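Local coordinates for protein synthesis inhibitor I (Hordeum vulgare, PDB 4FBC), which is a plant ribosome-inactivating protein, one of a family of inhibitors of protein synthesis that share a common fold of mixed sheet and helices, at residues A17-Q22 / G189-K194; V51-E56 / P61-H66. The protein carries 3 engineered substitutions. One frame throughout, in Å; residues are numbered along the deposited sequence.

Both contacts reach the six-stranded mixed sheet, through two strands that run parallel beside each other: 16-20, outermost in this chain, in contact 1 and 64-70 in contact 2. A probable hydrogen bond from Ala17 N to His66 O, 3.0 Å long, joins them directly. Their centres nevertheless lie about 27 Å apart, on opposite sides of the chain's centre. Contact 1 ties the first strand to the exit of helix 181-190, across 166 intervening residues; contact 2 falls within that span and joins neighbouring pieces of chain, with only four residues between them. Contact 1 thus brings together parts distant along the chain, contact 2 parts that are close.

Contact 1: A17-Q22 / G189-K194; sequences ATFNVQ and GLLHPK
Where the outermost strand 16-20 of the mixed sheet gives way to a turn, Phe19 and Gln22 meet Leu191 and Lys194 of the chain that leaves helix 181-190. The evidence for contact is all in side chains: no hydrogen bond crosses, the nearest pair of alpha carbons, Gln22 CA and Pro193 CA, is 8.6 Å apart, and 124 Å² is buried over both sides. The inner touch is apolar. Phe19 CG lies opposite the backbone N (chi1 -179°), which sends the ring obliquely onward, toward the chain after helix 181-190, until CZ comes within 4.5 Å of Leu191 CD1. The methyl lies oblique to the ring, a loose apolar approach between two buried residues, longer than close van der Waals contact. Nearer the surface, the bent Gln22 chain and the Lys194 chain run nearly perpendicular. Gln22 OE1 meets a carbon, Lys194 CE, at 3.8 Å, while Lys194 NZ stays 4.5 Å from the same OE1. The pair therefore touches through the lysine's alkyl arm rather than its ammonium group. The backbone leading to Gln22 makes an Asx turn: Gln22 N donates to Asn20 OD1 over 3.0 Å, nearly straight at 165°, with the donor standing 62° out of the carbonyl plane. Arg136 of helix 136-147 adds a clamp, its NH1 bonded to Val21 O and its NH2 to His192 O, and so bridges the two segments. Phe19 also meets the ring of Phe31, and Leu191 rests on Ser25 and Tyr28, all of helix 25-39. The arrangement is that of an edge strand of the ribosome-inactivating protein fold, closed by an Asx turn and packed through its side chains against the loop after a helix.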
# COMPACT_ATOMS: atom_id res chain seq x y z
N ALA A 17 -0.43 2.99 12.17
CA ALA A 17 -0.45 1.54 12.34
C ALA A 17 0.96 1.09 12.68
O ALA A 17 1.92 1.51 12.04
CB ALA A 17 -0.94 0.84 11.06
N THR A 18 1.10 0.21 13.67
CA THR A 18 2.42 -0.20 14.12
C THR A 18 2.56 -1.71 14.03
O THR A 18 1.63 -2.45 14.36
CB THR A 18 2.68 0.28 15.57
OG1 THR A 18 2.68 1.71 15.61
CG2 THR A 18 4.02 -0.22 16.08
N PHE A 19 3.71 -2.17 13.55
CA PHE A 19 4.00 -3.59 13.52
C PHE A 19 5.42 -3.87 14.02
O PHE A 19 6.38 -3.23 13.60
CB PHE A 19 3.81 -4.16 12.10
CG PHE A 19 4.07 -5.64 12.00
CD1 PHE A 19 3.28 -6.55 12.69
CD2 PHE A 19 5.11 -6.13 11.21
CE1 PHE A 19 3.51 -7.92 12.59
CE2 PHE A 19 5.36 -7.50 11.11
CZ PHE A 19 4.56 -8.40 11.81
N ASN A 20 5.52 -4.84 14.93
CA ASN A 20 6.80 -5.35 15.38
C ASN A 20 7.24 -6.47 14.42
O ASN A 20 6.52 -7.46 14.26
CB ASN A 20 6.64 -5.84 16.83
CG ASN A 20 7.72 -6.82 17.26
OD1 ASN A 20 8.82 -6.88 16.71
ND2 ASN A 20 7.40 -7.60 18.29
N VAL A 21 8.40 -6.31 13.79
CA VAL A 21 8.81 -7.23 12.73
C VAL A 21 9.08 -8.66 13.22
O VAL A 21 9.20 -9.58 12.41
CB VAL A 21 10.04 -6.72 11.93
CG1 VAL A 21 9.81 -5.30 11.45
CG2 VAL A 21 11.32 -6.80 12.75
N GLN A 22 9.17 -8.85 14.53
CA GLN A 22 9.35 -10.20 15.08
C GLN A 22 8.02 -10.82 15.54
O GLN A 22 8.00 -11.95 16.04
CB GLN A 22 10.39 -10.20 16.22
CG GLN A 22 11.83 -9.89 15.77
CD GLN A 22 12.40 -10.92 14.79
OE1 GLN A 22 12.22 -12.13 14.94
NE2 GLN A 22 13.11 -10.42 13.77
N GLY A 189 2.00 -15.93 5.16
CA GLY A 189 2.42 -17.32 5.02
C GLY A 189 3.91 -17.53 5.18
O GLY A 189 4.35 -18.66 5.43
N LEU A 190 4.68 -16.46 5.03
CA LEU A 190 6.14 -16.52 5.19
C LEU A 190 6.58 -16.27 6.63
O LEU A 190 7.73 -16.52 6.98
CB LEU A 190 6.82 -15.50 4.27
CG LEU A 190 6.59 -15.66 2.77
CD1 LEU A 190 7.27 -14.50 2.01
CD2 LEU A 190 7.10 -17.01 2.26
N LEU A 191 5.66 -15.78 7.46
CA LEU A 191 5.99 -15.43 8.85
C LEU A 191 5.69 -16.59 9.78
O LEU A 191 4.56 -17.07 9.84
CB LEU A 191 5.20 -14.19 9.29
CG LEU A 191 5.46 -12.97 8.41
CD1 LEU A 191 4.66 -11.79 8.89
CD2 LEU A 191 6.95 -12.64 8.37
N HIS A 192 6.72 -17.05 10.49
CA HIS A 192 6.60 -18.22 11.36
C HIS A 192 7.23 -17.94 12.72
O HIS A 192 8.01 -17.00 12.87
CB HIS A 192 7.29 -19.42 10.72
CG HIS A 192 6.85 -19.70 9.32
ND1 HIS A 192 5.63 -20.26 9.02
CD2 HIS A 192 7.49 -19.53 8.14
CE1 HIS A 192 5.52 -20.40 7.71
NE2 HIS A 192 6.64 -19.97 7.15
N PRO A 193 6.91 -18.77 13.73
CA PRO A 193 7.61 -18.66 15.02
C PRO A 193 9.09 -19.01 14.89
O PRO A 193 9.51 -19.58 13.87
CB PRO A 193 6.89 -19.69 15.90
CG PRO A 193 5.56 -19.89 15.26
CD PRO A 193 5.81 -19.75 13.78
N LYS A 194 9.88 -18.69 15.91
CA LYS A 194 11.32 -18.88 15.83
C LYS A 194 11.72 -20.35 15.80
O LYS A 194 12.83 -20.68 15.39
CB LYS A 194 12.03 -18.14 16.97
CG LYS A 194 12.05 -16.63 16.78
CD LYS A 194 12.52 -15.88 18.01
CE LYS A 194 12.02 -14.43 17.99
NZ LYS A 194 10.61 -14.31 18.49

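Contact 2: V51-E56 / P61-H66; sequences VLPPVE and PSRWFH
Arg63 reaches past both Glu56 and Pro53, offering a different part of its length to each. Its chain bends at chi3 (64°), and beyond that bend the guanidinium comes up against the proline ring, with Pro53 CG 3.7 Å from Arg63 NH1 and the two side chains set obliquely to each other. At the bend itself, the extended Glu56 chain comes in square to the arginine and lays its carboxylate against the CG and CD methylenes, with Glu56 CD 3.7 Å from Arg63 CD. Carboxylate and guanidinium planes are 67° apart, and Glu56 OE2 lies 4.8 Å from Arg63 NE. The opposite charges may attract at that range, but their charged atoms do not touch. The salt bridge of Arg63 is made instead by NH2, with the C-terminal carboxylate oxygen OXT of Lys282. Two waters form bridges across the contact. The first donates to Pro54 O at 2.8 Å and accepts from Arg63 NH1 at 3.0 Å, so it bridges a backbone carbonyl to the guanidinium. The second donates to Glu56 OE1 at 2.6 Å and accepts from Ser62 N at 2.9 Å, tethering the carboxylate to the backbone of the facing segment. On that facing side, the turn into the strand is braced by its own bond, Trp64 NE1 to Pro61 O, 3.0 Å long with an angle of 154° at the hydrogen. Around this, Phe276 of helix 269-278 touches both Pro53 and Arg63, while Ala272 and Leu273 of the same helix meet Pro54. Arg63 also shares backbone bonding with Ala84, just past strand 78-83, so the contact joins the irregular chain after strand 49-50 to the start of strand 64-70, beside the C-terminal helix.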
# COMPACT_ATOMS: atom_id res chain seq x y z
N VAL A 51 -13.75 0.40 0.09
CA VAL A 51 -13.29 1.24 -1.03
C VAL A 51 -12.74 2.50 -0.41
O VAL A 51 -13.31 3.02 0.54
CB VAL A 51 -14.44 1.61 -1.99
CG1 VAL A 51 -13.91 2.43 -3.18
CG2 VAL A 51 -15.16 0.35 -2.49
N LEU A 52 -11.61 2.98 -0.92
CA LEU A 52 -11.03 4.22 -0.46
C LEU A 52 -11.96 5.36 -0.86
O LEU A 52 -12.68 5.25 -1.86
CB LEU A 52 -9.66 4.43 -1.10
CG LEU A 52 -8.53 3.56 -0.56
CD1 LEU A 52 -7.42 3.40 -1.59
CD2 LEU A 52 -7.98 4.23 0.69
N PRO A 53 -11.95 6.45 -0.08
CA PRO A 53 -12.62 7.65 -0.59
C PRO A 53 -11.87 8.15 -1.84
O PRO A 53 -10.69 7.83 -2.01
CB PRO A 53 -12.45 8.65 0.56
CG PRO A 53 -11.18 8.22 1.26
CD PRO A 53 -11.11 6.70 1.10
N PRO A 54 -12.56 8.93 -2.70
CA PRO A 54 -11.87 9.55 -3.84
C PRO A 54 -10.73 10.45 -3.38
O PRO A 54 -10.70 10.88 -2.22
CB PRO A 54 -12.96 10.42 -4.48
CG PRO A 54 -14.25 9.77 -4.09
CD PRO A 54 -14.00 9.23 -2.69
N VAL A 55 -9.80 10.73 -4.29
CA VAL A 55 -8.77 11.74 -4.07
C VAL A 55 -9.43 13.12 -4.08
O VAL A 55 -10.25 13.41 -4.95
CB VAL A 55 -7.71 11.67 -5.20
CG1 VAL A 55 -6.73 12.84 -5.09
CG2 VAL A 55 -6.98 10.32 -5.16
N GLU A 56 -9.09 13.96 -3.10
CA GLU A 56 -9.65 15.30 -3.00
C GLU A 56 -9.21 16.13 -4.20
O GLU A 56 -8.03 16.17 -4.56
CB GLU A 56 -9.20 15.99 -1.70
CG GLU A 56 -9.71 15.31 -0.42
CD GLU A 56 -9.22 15.97 0.86
OE1 GLU A 56 -8.02 16.34 0.93
OE2 GLU A 56 -10.03 16.12 1.80
N PRO A 61 -1.81 16.58 -2.14
CA PRO A 61 -2.16 15.50 -1.21
C PRO A 61 -2.13 15.95 0.25
O PRO A 61 -1.06 16.29 0.76
CB PRO A 61 -1.05 14.46 -1.46
CG PRO A 61 -0.61 14.72 -2.88
CD PRO A 61 -0.73 16.20 -3.07
N SER A 62 -3.28 15.97 0.90
CA SER A 62 -3.37 16.47 2.28
C SER A 62 -3.91 15.45 3.29
O SER A 62 -4.17 15.80 4.44
CB SER A 62 -4.22 17.75 2.33
OG SER A 62 -5.61 17.45 2.31
N ARG A 63 -4.08 14.20 2.86
CA ARG A 63 -4.54 13.13 3.74
C ARG A 63 -3.49 12.02 3.80
O ARG A 63 -3.20 11.38 2.79
CB ARG A 63 -5.89 12.58 3.25
CG ARG A 63 -7.03 13.58 3.29
CD ARG A 63 -8.36 12.95 2.88
NE ARG A 63 -8.76 11.90 3.82
CZ ARG A 63 -8.70 10.60 3.54
NH1 ARG A 63 -8.28 10.20 2.34
NH2 ARG A 63 -9.06 9.71 4.45
N TRP A 64 -2.91 11.83 4.99
CA TRP A 64 -1.78 10.91 5.19
C TRP A 64 -2.00 10.00 6.39
O TRP A 64 -2.75 10.34 7.30
CB TRP A 64 -0.50 11.72 5.42
CG TRP A 64 -0.11 12.56 4.23
CD1 TRP A 64 -0.60 13.79 3.90
CD2 TRP A 64 0.83 12.21 3.20
NE1 TRP A 64 -0.02 14.23 2.73
CE2 TRP A 64 0.87 13.28 2.29
CE3 TRP A 64 1.65 11.10 2.98
CZ2 TRP A 64 1.68 13.26 1.16
CZ3 TRP A 64 2.46 11.09 1.86
CH2 TRP A 64 2.48 12.17 0.97
N PHE A 65 -1.36 8.82 6.37
CA PHE A 65 -1.23 8.03 7.59
C PHE A 65 0.22 7.60 7.77
O PHE A 65 1.01 7.70 6.83
CB PHE A 65 -2.21 6.83 7.64
CG PHE A 65 -1.91 5.72 6.65
CD1 PHE A 65 -2.33 5.83 5.33
CD2 PHE A 65 -1.30 4.54 7.07
CE1 PHE A 65 -2.09 4.80 4.41
CE2 PHE A 65 -1.06 3.50 6.16
CZ PHE A 65 -1.46 3.63 4.83
N HIS A 66 0.56 7.16 8.97
CA HIS A 66 1.89 6.62 9.25
C HIS A 66 1.85 5.12 9.51
O HIS A 66 0.89 4.60 10.07
CB HIS A 66 2.53 7.31 10.45
CG HIS A 66 2.97 8.71 10.18
ND1 HIS A 66 3.58 9.50 11.13
CD2 HIS A 66 2.88 9.47 9.06
CE1 HIS A 66 3.85 10.68 10.61
NE2 HIS A 66 3.43 10.69 9.35
O HOH W 1 -9.17 11.74 -0.03
O HOH W 2 -5.91 15.56 -0.35